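Local coordinates for proton-dependent oligopeptide transporter family protein (Xanthomonas campestris, PDB 6EI3), which probably couples the uptake of small peptides across the membrane to proton movement, as a Major Facilitator Superfamily transporter captured in an auto-inhibited state, at residues G74-I79 and L188-Y193; W81-Y86 and I181-F186. One frame throughout, in Å; residues are numbered along the deposited sequence.

Overall arrangement
Contact 2 is nested along the chain inside the loop that contact 1 closes: helix 62-95 supplies 74-79 and then 81-86, and helix 168-188 supplies 181-186 before the chain leaves it through 188-193. The contact centres lie about 11 Å apart on the same side of the molecule, 26 and 21 Å from its centre. They meet directly through Phe186, whose ring packs on Tyr76 and Ile79 and whose carbonyl O probably accepts a hydrogen bond from Tyr193 OH. One monoacylglycerol touches both, its glycerol end held by Thr77 and Trp81. Together they pack helix 62-95 against helix 168-188 and the loop that follows it, beside this lipid, within the POT-family region.

Contact 1: residues G74-I79 and L188-Y193; sequences GKYTTI and LGRKRY. With 78M ((2S)-2,3-dihydroxypropyl(7Z)-pentadec-7-enoate), chain B.
Tyr76 reaches from helix 62-95 to the loop after helix 168-188, where its ring meets Tyr193 and its hydroxyl meets Arg190. With CG anti to the backbone N (chi1 175°), the phenol points out from the helix toward the loop. The two tyrosines meet rim to rim, CD1 of Tyr76 lying 3.7 Å from CD2 of Tyr193, with the ring planes at 46° and neither ring over the other's face. One face of the Tyr193 ring carries the carbonyl O of Gly189, 3.3 Å above the ring plane, and Tyr193 OH bonds to Phe186 O, so the ring is held both by its own loop and by the end of helix 168-188. The hydroxyl of Tyr76 packs closely against the aliphatic stem of Arg190, OH to CB 3.1 Å. Arg190 places CG between its backbone N and carbonyl carbon (chi1 78°), and the extended chain carries the guanidinium away from helix 62-95 to the carbonyl O and ring of Trp187. Next to Tyr76 in the helix, Thr77 OG1 shares a 2.7 Å hydrogen bond with the lipid's terminal glycerol oxygen, O21; this oxygen also lies at the edge of the Tyr76 ring. Between the segments the chemistry is van der Waals and aromatic, with no polar bond, while Arg190 and Tyr193 turn their polar ends to carbonyls at the end of helix 168-188, where it gives way to a loop.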
ATOM      1  N   GLY A  74       4.158 -23.769  -4.189  1.00 28.03           N
ATOM      2  CA  GLY A  74       5.182 -23.133  -5.007  1.00 27.84           C
ATOM      3  C   GLY A  74       4.576 -21.908  -5.680  1.00 29.56           C
ATOM      4  O   GLY A  74       3.357 -21.752  -5.723  1.00 28.64           O
ATOM      5  N   LYS A  75       5.403 -21.036  -6.194  1.00 25.99           N
ATOM      6  CA  LYS A  75       4.985 -19.756  -6.771  1.00 24.70           C
ATOM      7  C   LYS A  75       4.234 -19.860  -8.090  1.00 26.81           C
ATOM      8  O   LYS A  75       3.255 -19.139  -8.264  1.00 24.63           O
ATOM      9  CB  LYS A  75       6.198 -18.830  -6.906  1.00 26.17           C
ATOM     10  CG  LYS A  75       6.741 -18.380  -5.551  1.00 34.00           C
ATOM     11  CD  LYS A  75       8.021 -17.586  -5.703  1.00 38.62           C
ATOM     12  CE  LYS A  75       8.888 -17.804  -4.498  1.00 48.37           C
ATOM     13  NZ  LYS A  75      10.125 -18.539  -4.841  1.00 47.51           N
ATOM     14  N   TYR A  76       4.666 -20.740  -9.015  1.00 24.32           N
ATOM     15  CA  TYR A  76       3.959 -20.880 -10.298  1.00 25.30           C
ATOM     16  C   TYR A  76       2.463 -21.178 -10.132  1.00 28.95           C
ATOM     17  O   TYR A  76       1.635 -20.478 -10.723  1.00 27.27           O
ATOM     18  CB  TYR A  76       4.592 -21.950 -11.225  1.00 26.64           C
ATOM     19  CG  TYR A  76       3.755 -22.141 -12.471  1.00 28.39           C
ATOM     20  CD1 TYR A  76       3.768 -21.194 -13.494  1.00 30.79           C
ATOM     21  CD2 TYR A  76       2.868 -23.207 -12.580  1.00 29.61           C
ATOM     22  CE1 TYR A  76       2.939 -21.322 -14.611  1.00 31.55           C
ATOM     23  CE2 TYR A  76       2.044 -23.354 -13.696  1.00 30.56           C
ATOM     24  CZ  TYR A  76       2.091 -22.411 -14.713  1.00 36.71           C
ATOM     25  OH  TYR A  76       1.273 -22.534 -15.802  1.00 33.88           O
ATOM     26  N   THR A  77       2.132 -22.256  -9.392  1.00 25.64           N
ATOM     27  CA  THR A  77       0.740 -22.696  -9.183  1.00 26.15           C
ATOM     28  C   THR A  77      -0.098 -21.626  -8.475  1.00 28.40           C
ATOM     29  O   THR A  77      -1.236 -21.391  -8.859  1.00 26.98           O
ATOM     30  CB  THR A  77       0.734 -24.037  -8.431  1.00 32.18           C
ATOM     31  OG1 THR A  77       1.386 -24.996  -9.260  1.00 29.92           O
ATOM     32  CG2 THR A  77      -0.677 -24.534  -8.082  1.00 31.63           C
ATOM     33  N   THR A  78       0.468 -21.003  -7.450  1.00 26.33           N
ATOM     34  CA  THR A  78      -0.206 -19.982  -6.654  1.00 26.07           C
ATOM     35  C   THR A  78      -0.503 -18.761  -7.531  1.00 27.83           C
ATOM     36  O   THR A  78      -1.638 -18.272  -7.516  1.00 26.85           O
ATOM     37  CB  THR A  78       0.615 -19.683  -5.395  1.00 29.28           C
ATOM     38  OG1 THR A  78       0.934 -20.926  -4.771  1.00 28.42           O
ATOM     39  CG2 THR A  78      -0.142 -18.800  -4.397  1.00 26.39           C
ATOM     40  N   ILE A  79       0.478 -18.337  -8.361  1.00 23.97           N
ATOM     41  CA  ILE A  79       0.286 -17.213  -9.283  1.00 22.64           C
ATOM     42  C   ILE A  79      -0.859 -17.514 -10.238  1.00 27.57           C
ATOM     43  O   ILE A  79      -1.736 -16.669 -10.409  1.00 28.02           O
ATOM     44  CB  ILE A  79       1.585 -16.765 -10.048  1.00 24.56           C
ATOM     45  CG1 ILE A  79       2.600 -16.126  -9.070  1.00 23.91           C
ATOM     46  CG2 ILE A  79       1.202 -15.737 -11.174  1.00 23.69           C
ATOM     47  CD1 ILE A  79       4.087 -16.074  -9.587  1.00 26.61           C
ATOM     48  N   LEU A 188       1.761 -19.300 -20.905  1.00 32.03           N
ATOM     49  CA  LEU A 188       2.522 -19.661 -22.111  1.00 32.19           C
ATOM     50  C   LEU A 188       4.015 -19.956 -21.843  1.00 33.76           C
ATOM     51  O   LEU A 188       4.625 -20.686 -22.600  1.00 33.14           O
ATOM     52  CB  LEU A 188       2.346 -18.595 -23.217  1.00 32.60           C
ATOM     53  CG  LEU A 188       1.036 -18.697 -24.027  1.00 38.66           C
ATOM     54  CD1 LEU A 188       0.692 -17.384 -24.686  1.00 39.87           C
ATOM     55  CD2 LEU A 188       1.123 -19.783 -25.096  1.00 41.89           C
ATOM     56  N   GLY A 189       4.581 -19.422 -20.766  1.00 30.64           N
ATOM     57  CA  GLY A 189       5.964 -19.736 -20.434  1.00 31.15           C
ATOM     58  C   GLY A 189       6.128 -20.872 -19.433  1.00 34.22           C
ATOM     59  O   GLY A 189       7.255 -21.117 -19.007  1.00 34.36           O
ATOM     60  N   ARG A 190       5.010 -21.563 -19.032  1.00 30.82           N
ATOM     61  CA  ARG A 190       4.969 -22.616 -17.981  1.00 31.50           C
ATOM     62  C   ARG A 190       6.037 -23.721 -18.104  1.00 36.40           C
ATOM     63  O   ARG A 190       6.650 -24.070 -17.096  1.00 35.42           O
ATOM     64  CB  ARG A 190       3.563 -23.254 -17.830  1.00 31.43           C
ATOM     65  CG  ARG A 190       3.146 -24.298 -18.880  1.00 33.18           C
ATOM     66  CD  ARG A 190       1.635 -24.451 -19.036  1.00 36.48           C
ATOM     67  NE  ARG A 190       1.280 -25.275 -20.211  1.00 36.17           N
ATOM     68  CZ  ARG A 190       1.194 -24.828 -21.463  1.00 45.98           C
ATOM     69  NH1 ARG A 190       1.416 -23.548 -21.737  1.00 33.92           N
ATOM     70  NH2 ARG A 190       0.869 -25.657 -22.449  1.00 42.78           N
ATOM     71  N   LYS A 191       6.244 -24.273 -19.317  1.00 34.88           N
ATOM     72  CA  LYS A 191       7.188 -25.362 -19.561  1.00 36.29           C
ATOM     73  C   LYS A 191       8.657 -24.940 -19.458  1.00 40.02           C
ATOM     74  O   LYS A 191       9.523 -25.803 -19.377  1.00 41.14           O
ATOM     75  CB  LYS A 191       6.910 -26.044 -20.915  1.00 39.65           C
ATOM     76  CG  LYS A 191       5.507 -26.631 -21.042  1.00 50.39           C
ATOM     77  CD  LYS A 191       5.296 -27.324 -22.387  1.00 61.45           C
ATOM     78  CE  LYS A 191       3.838 -27.555 -22.710  1.00 71.63           C
ATOM     79  NZ  LYS A 191       3.188 -28.497 -21.759  1.00 81.86           N
ATOM     80  N   ARG A 192       8.925 -23.631 -19.430  1.00 35.53           N
ATOM     81  CA  ARG A 192      10.269 -23.048 -19.390  1.00 35.86           C
ATOM     82  C   ARG A 192      10.688 -22.583 -17.985  1.00 37.27           C
ATOM     83  O   ARG A 192      11.879 -22.381 -17.756  1.00 38.33           O
ATOM     84  CB  ARG A 192      10.326 -21.829 -20.338  1.00 38.04           C
ATOM     85  CG  ARG A 192      10.058 -22.120 -21.815  1.00 52.27           C
ATOM     86  CD  ARG A 192      10.220 -20.841 -22.619  1.00 67.66           C
ATOM     87  NE  ARG A 192       9.624 -20.927 -23.953  1.00 79.68           N
ATOM     88  CZ  ARG A 192      10.116 -20.334 -25.036  1.00 95.09           C
ATOM     89  NH1 ARG A 192      11.229 -19.614 -24.962  1.00 79.99           N
ATOM     90  NH2 ARG A 192       9.503 -20.463 -26.206  1.00 86.40           N
ATOM     91  N   TYR A 193       9.730 -22.381 -17.060  1.00 30.09           N
ATOM     92  CA  TYR A 193      10.090 -21.872 -15.731  1.00 28.58           C
ATOM     93  C   TYR A 193      10.898 -22.803 -14.844  1.00 34.54           C
ATOM     94  O   TYR A 193      10.729 -24.025 -14.882  1.00 33.07           O
ATOM     95  CB  TYR A 193       8.865 -21.420 -14.943  1.00 27.98           C
ATOM     96  CG  TYR A 193       8.027 -20.358 -15.616  1.00 28.10           C
ATOM     97  CD1 TYR A 193       8.618 -19.252 -16.221  1.00 29.81           C
ATOM     98  CD2 TYR A 193       6.638 -20.451 -15.636  1.00 28.00           C
ATOM     99  CE1 TYR A 193       7.843 -18.275 -16.853  1.00 27.69           C
ATOM    100  CE2 TYR A 193       5.855 -19.463 -16.219  1.00 28.04           C
ATOM    101  CZ  TYR A 193       6.462 -18.386 -16.844  1.00 31.12           C
ATOM    102  OH  TYR A 193       5.684 -17.443 -17.455  1.00 28.60           O
TER
HETATM  103  O21 78M B 601       0.341 -25.391 -11.748  1.00 82.45           O
HETATM  104  C20 78M B 601      -0.728 -26.279 -11.454  1.00 84.56           C
HETATM  105  C18 78M B 601      -2.061 -25.652 -11.789  1.00 84.27           C
HETATM  106  O19 78M B 601      -3.112 -26.385 -11.148  1.00 84.47           O
HETATM  107  C17 78M B 601      -2.309 -25.593 -13.276  1.00 85.40           C
HETATM  108  O2  78M B 601      -3.512 -24.806 -13.442  1.00 85.15           O
HETATM  109  C1  78M B 601      -3.847 -24.439 -14.685  1.00 85.89           C
HETATM  110  O1  78M B 601      -3.160 -24.639 -15.653  1.00 88.17           O
HETATM  111  C2  78M B 601      -5.194 -23.768 -14.703  1.00 83.44           C
HETATM  112  C3  78M B 601      -5.599 -23.151 -16.042  1.00 81.11           C
HETATM  113  C4  78M B 601      -4.818 -21.891 -16.399  1.00 76.80           C
HETATM  114  C5  78M B 601      -5.346 -21.161 -17.621  1.00 75.30           C
HETATM  115  C6  78M B 601      -4.381 -20.126 -18.189  1.00 72.80           C
HETATM  116  C7  78M B 601      -5.024 -19.145 -19.127  1.00 72.15           C
HETATM  117  C8  78M B 601      -5.246 -19.269 -20.431  1.00 73.78           C
HETATM  118  C9  78M B 601      -4.934 -20.437 -21.331  1.00 75.89           C
HETATM  119  C10 78M B 601      -5.285 -20.168 -22.800  1.00 76.85           C
HETATM  120  C11 78M B 601      -4.248 -19.343 -23.554  1.00 76.73           C
HETATM  121  C12 78M B 601      -4.772 -18.660 -24.810  1.00 78.17           C
HETATM  122  C13 78M B 601      -3.686 -18.001 -25.658  1.00 79.16           C
HETATM  123  C15 78M B 601      -4.402 -15.596 -26.195  1.00 76.49           C
HETATM  124  C14 78M B 601      -4.192 -17.017 -26.710  1.00 79.25           C

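Contact 2: residues W81-Y86 and I181-F186; sequences WFSLIY and IATAVF. With 78M ((2S)-2,3-dihydroxypropyl(7Z)-pentadec-7-enoate), chain B.
The two helical segments run in roughly opposite directions and come closest at Ser83 and Thr183, whose CA atoms are 6.0 Å apart. The short spacing is consistent with the small side chains that face each other: Ser83 CB rests 3.5 Å from Thr183 OG1, and the threonine methyl CG2 lies 3.9 Å from the same Ser83 CB. Each hydroxyl is turned back along its own helix, Ser83 OG to the carbonyl O of Ile79 and Thr183 OG1 to that of Met179, so the hydroxyl of Thr183 meets Ser83 only by packing, through OG1 on CB. In Thr183 this follows from chi1 of -53°, which sets OG1 beside the backbone N and leaves CG2 anti to that nitrogen. Leu84 flanks the pair, its CD2 branch bearing on Thr183 CG2 at 4.2 Å while CD1 sits over one face of the Trp81 indole, offset toward the rim. CD1 also meets the lipid chain, 3.8 Å from its C2, and farther along the chain Ala184 CB touches C11. Trp81 turns its indole edge to the glycerol group: NE1 donates to O19 over 3.0 Å, with an N-H...O angle of 151°. The lipid therefore lies across both helices, its headgroup bonded to the indole N-H here and to Thr77 OG1 one turn earlier. The chemistry implies close helix packing with hydroxyls satisfied within their own helices, bordered by a surface that offers an indole N-H to the bound glycerol group and apolar side chains to its acyl chain.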
ATOM      1  N   TRP A  81      -3.471 -19.658 -10.009  1.00 35.84           N
ATOM      2  CA  TRP A  81      -4.787 -19.724  -9.382  1.00 37.11           C
ATOM      3  C   TRP A  81      -5.277 -18.378  -8.886  1.00 35.43           C
ATOM      4  O   TRP A  81      -6.448 -18.078  -9.073  1.00 34.44           O
ATOM      5  CB  TRP A  81      -4.838 -20.808  -8.298  1.00 38.74           C
ATOM      6  CG  TRP A  81      -4.981 -22.172  -8.910  1.00 43.12           C
ATOM      7  CD1 TRP A  81      -4.014 -23.129  -9.010  1.00 46.88           C
ATOM      8  CD2 TRP A  81      -6.109 -22.662  -9.659  1.00 44.79           C
ATOM      9  NE1 TRP A  81      -4.496 -24.219  -9.699  1.00 48.18           N
ATOM     10  CE2 TRP A  81      -5.781 -23.959 -10.109  1.00 50.51           C
ATOM     11  CE3 TRP A  81      -7.381 -22.138  -9.969  1.00 46.97           C
ATOM     12  CZ2 TRP A  81      -6.681 -24.750 -10.838  1.00 51.60           C
ATOM     13  CZ3 TRP A  81      -8.270 -22.918 -10.697  1.00 50.09           C
ATOM     14  CH2 TRP A  81      -7.921 -24.211 -11.120  1.00 51.86           C
ATOM     15  N   PHE A  82      -4.399 -17.553  -8.298  1.00 29.77           N
ATOM     16  CA  PHE A  82      -4.793 -16.209  -7.886  1.00 27.80           C
ATOM     17  C   PHE A  82      -5.096 -15.352  -9.123  1.00 29.59           C
ATOM     18  O   PHE A  82      -6.034 -14.569  -9.083  1.00 28.28           O
ATOM     19  CB  PHE A  82      -3.719 -15.547  -7.018  1.00 28.23           C
ATOM     20  CG  PHE A  82      -3.861 -15.844  -5.545  1.00 30.08           C
ATOM     21  CD1 PHE A  82      -4.795 -15.168  -4.768  1.00 32.69           C
ATOM     22  CD2 PHE A  82      -3.067 -16.802  -4.936  1.00 33.04           C
ATOM     23  CE1 PHE A  82      -4.913 -15.427  -3.399  1.00 34.51           C
ATOM     24  CE2 PHE A  82      -3.187 -17.062  -3.564  1.00 36.91           C
ATOM     25  CZ  PHE A  82      -4.111 -16.374  -2.803  1.00 34.48           C
ATOM     26  N   SER A  83      -4.327 -15.527 -10.228  1.00 24.87           N
ATOM     27  CA  SER A  83      -4.554 -14.765 -11.467  1.00 23.91           C
ATOM     28  C   SER A  83      -5.895 -15.113 -12.119  1.00 28.81           C
ATOM     29  O   SER A  83      -6.533 -14.232 -12.683  1.00 28.97           O
ATOM     30  CB  SER A  83      -3.408 -14.955 -12.454  1.00 24.64           C
ATOM     31  OG  SER A  83      -2.214 -14.408 -11.920  1.00 28.41           O
ATOM     32  N   LEU A  84      -6.328 -16.372 -12.032  1.00 27.31           N
ATOM     33  CA  LEU A  84      -7.618 -16.800 -12.588  1.00 28.44           C
ATOM     34  C   LEU A  84      -8.777 -16.224 -11.750  1.00 32.75           C
ATOM     35  O   LEU A  84      -9.801 -15.837 -12.306  1.00 32.80           O
ATOM     36  CB  LEU A  84      -7.712 -18.334 -12.651  1.00 29.04           C
ATOM     37  CG  LEU A  84      -6.881 -19.045 -13.717  1.00 33.50           C
ATOM     38  CD1 LEU A  84      -6.788 -20.540 -13.407  1.00 34.92           C
ATOM     39  CD2 LEU A  84      -7.450 -18.832 -15.112  1.00 36.11           C
ATOM     40  N   ILE A  85      -8.608 -16.167 -10.415  1.00 29.08           N
ATOM     41  CA  ILE A  85      -9.600 -15.568  -9.509  1.00 27.45           C
ATOM     42  C   ILE A  85      -9.703 -14.074  -9.869  1.00 30.40           C
ATOM     43  O   ILE A  85     -10.797 -13.527  -9.993  1.00 28.87           O
ATOM     44  CB  ILE A  85      -9.225 -15.823  -8.013  1.00 29.24           C
ATOM     45  CG1 ILE A  85      -9.461 -17.329  -7.647  1.00 29.58           C
ATOM     46  CG2 ILE A  85     -10.038 -14.915  -7.076  1.00 28.74           C
ATOM     47  CD1 ILE A  85      -8.845 -17.831  -6.329  1.00 28.45           C
ATOM     48  N   TYR A  86      -8.535 -13.450 -10.090  1.00 26.63           N
ATOM     49  CA  TYR A  86      -8.330 -12.060 -10.456  1.00 25.26           C
ATOM     50  C   TYR A  86      -9.141 -11.770 -11.737  1.00 32.27           C
ATOM     51  O   TYR A  86      -9.902 -10.796 -11.769  1.00 30.65           O
ATOM     52  CB  TYR A  86      -6.820 -11.877 -10.646  1.00 25.30           C
ATOM     53  CG  TYR A  86      -6.215 -10.492 -10.580  1.00 25.85           C
ATOM     54  CD1 TYR A  86      -6.986  -9.355 -10.835  1.00 27.44           C
ATOM     55  CD2 TYR A  86      -4.849 -10.323 -10.395  1.00 26.22           C
ATOM     56  CE1 TYR A  86      -6.404  -8.089 -10.894  1.00 26.31           C
ATOM     57  CE2 TYR A  86      -4.253  -9.071 -10.489  1.00 27.24           C
ATOM     58  CZ  TYR A  86      -5.038  -7.951 -10.715  1.00 30.35           C
ATOM     59  OH  TYR A  86      -4.427  -6.725 -10.766  1.00 25.84           O
ATOM     60  N   ILE A 181      -5.062 -11.510 -20.768  1.00 26.94           N
ATOM     61  CA  ILE A 181      -3.824 -11.605 -21.554  1.00 27.04           C
ATOM     62  C   ILE A 181      -2.627 -11.808 -20.636  1.00 28.81           C
ATOM     63  O   ILE A 181      -1.749 -12.587 -20.990  1.00 28.78           O
ATOM     64  CB  ILE A 181      -3.627 -10.377 -22.489  1.00 29.79           C
ATOM     65  CG1 ILE A 181      -4.691 -10.368 -23.632  1.00 30.58           C
ATOM     66  CG2 ILE A 181      -2.179 -10.346 -23.053  1.00 29.25           C
ATOM     67  CD1 ILE A 181      -4.795  -9.023 -24.408  1.00 38.31           C
ATOM     68  N   ALA A 182      -2.580 -11.095 -19.473  1.00 23.45           N
ATOM     69  CA  ALA A 182      -1.494 -11.242 -18.495  1.00 23.33           C
ATOM     70  C   ALA A 182      -1.400 -12.692 -18.020  1.00 27.80           C
ATOM     71  O   ALA A 182      -0.298 -13.245 -17.958  1.00 27.82           O
ATOM     72  CB  ALA A 182      -1.736 -10.330 -17.288  1.00 22.89           C
ATOM     73  N   THR A 183      -2.566 -13.302 -17.694  1.00 24.58           N
ATOM     74  CA  THR A 183      -2.666 -14.689 -17.201  1.00 24.53           C
ATOM     75  C   THR A 183      -2.265 -15.669 -18.304  1.00 28.43           C
ATOM     76  O   THR A 183      -1.501 -16.602 -18.036  1.00 27.80           O
ATOM     77  CB  THR A 183      -4.085 -14.965 -16.643  1.00 31.42           C
ATOM     78  OG1 THR A 183      -4.409 -13.967 -15.677  1.00 31.53           O
ATOM     79  CG2 THR A 183      -4.211 -16.351 -16.003  1.00 26.59           C
ATOM     80  N   ALA A 184      -2.763 -15.438 -19.551  1.00 24.81           N
ATOM     81  CA  ALA A 184      -2.442 -16.284 -20.699  1.00 25.95           C
ATOM     82  C   ALA A 184      -0.941 -16.266 -20.992  1.00 29.03           C
ATOM     83  O   ALA A 184      -0.370 -17.322 -21.256  1.00 28.75           O
ATOM     84  CB  ALA A 184      -3.229 -15.840 -21.941  1.00 26.91           C
ATOM     85  N   VAL A 185      -0.316 -15.069 -20.977  1.00 26.00           N
ATOM     86  CA  VAL A 185       1.116 -14.908 -21.244  1.00 27.28           C
ATOM     87  C   VAL A 185       1.952 -15.637 -20.166  1.00 29.55           C
ATOM     88  O   VAL A 185       2.874 -16.377 -20.511  1.00 29.09           O
ATOM     89  CB  VAL A 185       1.518 -13.419 -21.457  1.00 32.63           C
ATOM     90  CG1 VAL A 185       3.030 -13.230 -21.358  1.00 33.29           C
ATOM     91  CG2 VAL A 185       1.011 -12.905 -22.815  1.00 33.27           C
ATOM     92  N   PHE A 186       1.571 -15.490 -18.877  1.00 25.98           N
ATOM     93  CA  PHE A 186       2.266 -16.181 -17.789  1.00 25.61           C
ATOM     94  C   PHE A 186       2.225 -17.703 -18.047  1.00 31.01           C
ATOM     95  O   PHE A 186       3.268 -18.339 -18.072  1.00 29.77           O
ATOM     96  CB  PHE A 186       1.676 -15.805 -16.402  1.00 25.25           C
ATOM     97  CG  PHE A 186       2.465 -16.364 -15.227  1.00 25.89           C
ATOM     98  CD1 PHE A 186       3.647 -15.751 -14.803  1.00 26.77           C
ATOM     99  CD2 PHE A 186       2.017 -17.486 -14.537  1.00 25.14           C
ATOM    100  CE1 PHE A 186       4.384 -16.279 -13.727  1.00 26.55           C
ATOM    101  CE2 PHE A 186       2.727 -17.981 -13.437  1.00 26.41           C
ATOM    102  CZ  PHE A 186       3.910 -17.379 -13.044  1.00 24.31           C
TER
HETATM  103  O21 78M B 601       0.341 -25.391 -11.748  1.00 82.45           O
HETATM  104  C20 78M B 601      -0.728 -26.279 -11.454  1.00 84.56           C
HETATM  105  C18 78M B 601      -2.061 -25.652 -11.789  1.00 84.27           C
HETATM  106  O19 78M B 601      -3.112 -26.385 -11.148  1.00 84.47           O
HETATM  107  C17 78M B 601      -2.309 -25.593 -13.276  1.00 85.40           C
HETATM  108  O2  78M B 601      -3.512 -24.806 -13.442  1.00 85.15           O
HETATM  109  C1  78M B 601      -3.847 -24.439 -14.685  1.00 85.89           C
HETATM  110  O1  78M B 601      -3.160 -24.639 -15.653  1.00 88.17           O
HETATM  111  C2  78M B 601      -5.194 -23.768 -14.703  1.00 83.44           C
HETATM  112  C3  78M B 601      -5.599 -23.151 -16.042  1.00 81.11           C
HETATM  113  C4  78M B 601      -4.818 -21.891 -16.399  1.00 76.80           C
HETATM  114  C5  78M B 601      -5.346 -21.161 -17.621  1.00 75.30           C
HETATM  115  C6  78M B 601      -4.381 -20.126 -18.189  1.00 72.80           C
HETATM  116  C7  78M B 601      -5.024 -19.145 -19.127  1.00 72.15           C
HETATM  117  C8  78M B 601      -5.246 -19.269 -20.431  1.00 73.78           C
HETATM  118  C9  78M B 601      -4.934 -20.437 -21.331  1.00 75.89           C
HETATM  119  C10 78M B 601      -5.285 -20.168 -22.800  1.00 76.85           C
HETATM  120  C11 78M B 601      -4.248 -19.343 -23.554  1.00 76.73           C
HETATM  121  C12 78M B 601      -4.772 -18.660 -24.810  1.00 78.17           C
HETATM  122  C13 78M B 601      -3.686 -18.001 -25.658  1.00 79.16           C
HETATM  123  C15 78M B 601      -4.402 -15.596 -26.195  1.00 76.49           C
HETATM  124  C14 78M B 601      -4.192 -17.017 -26.710  1.00 79.25           C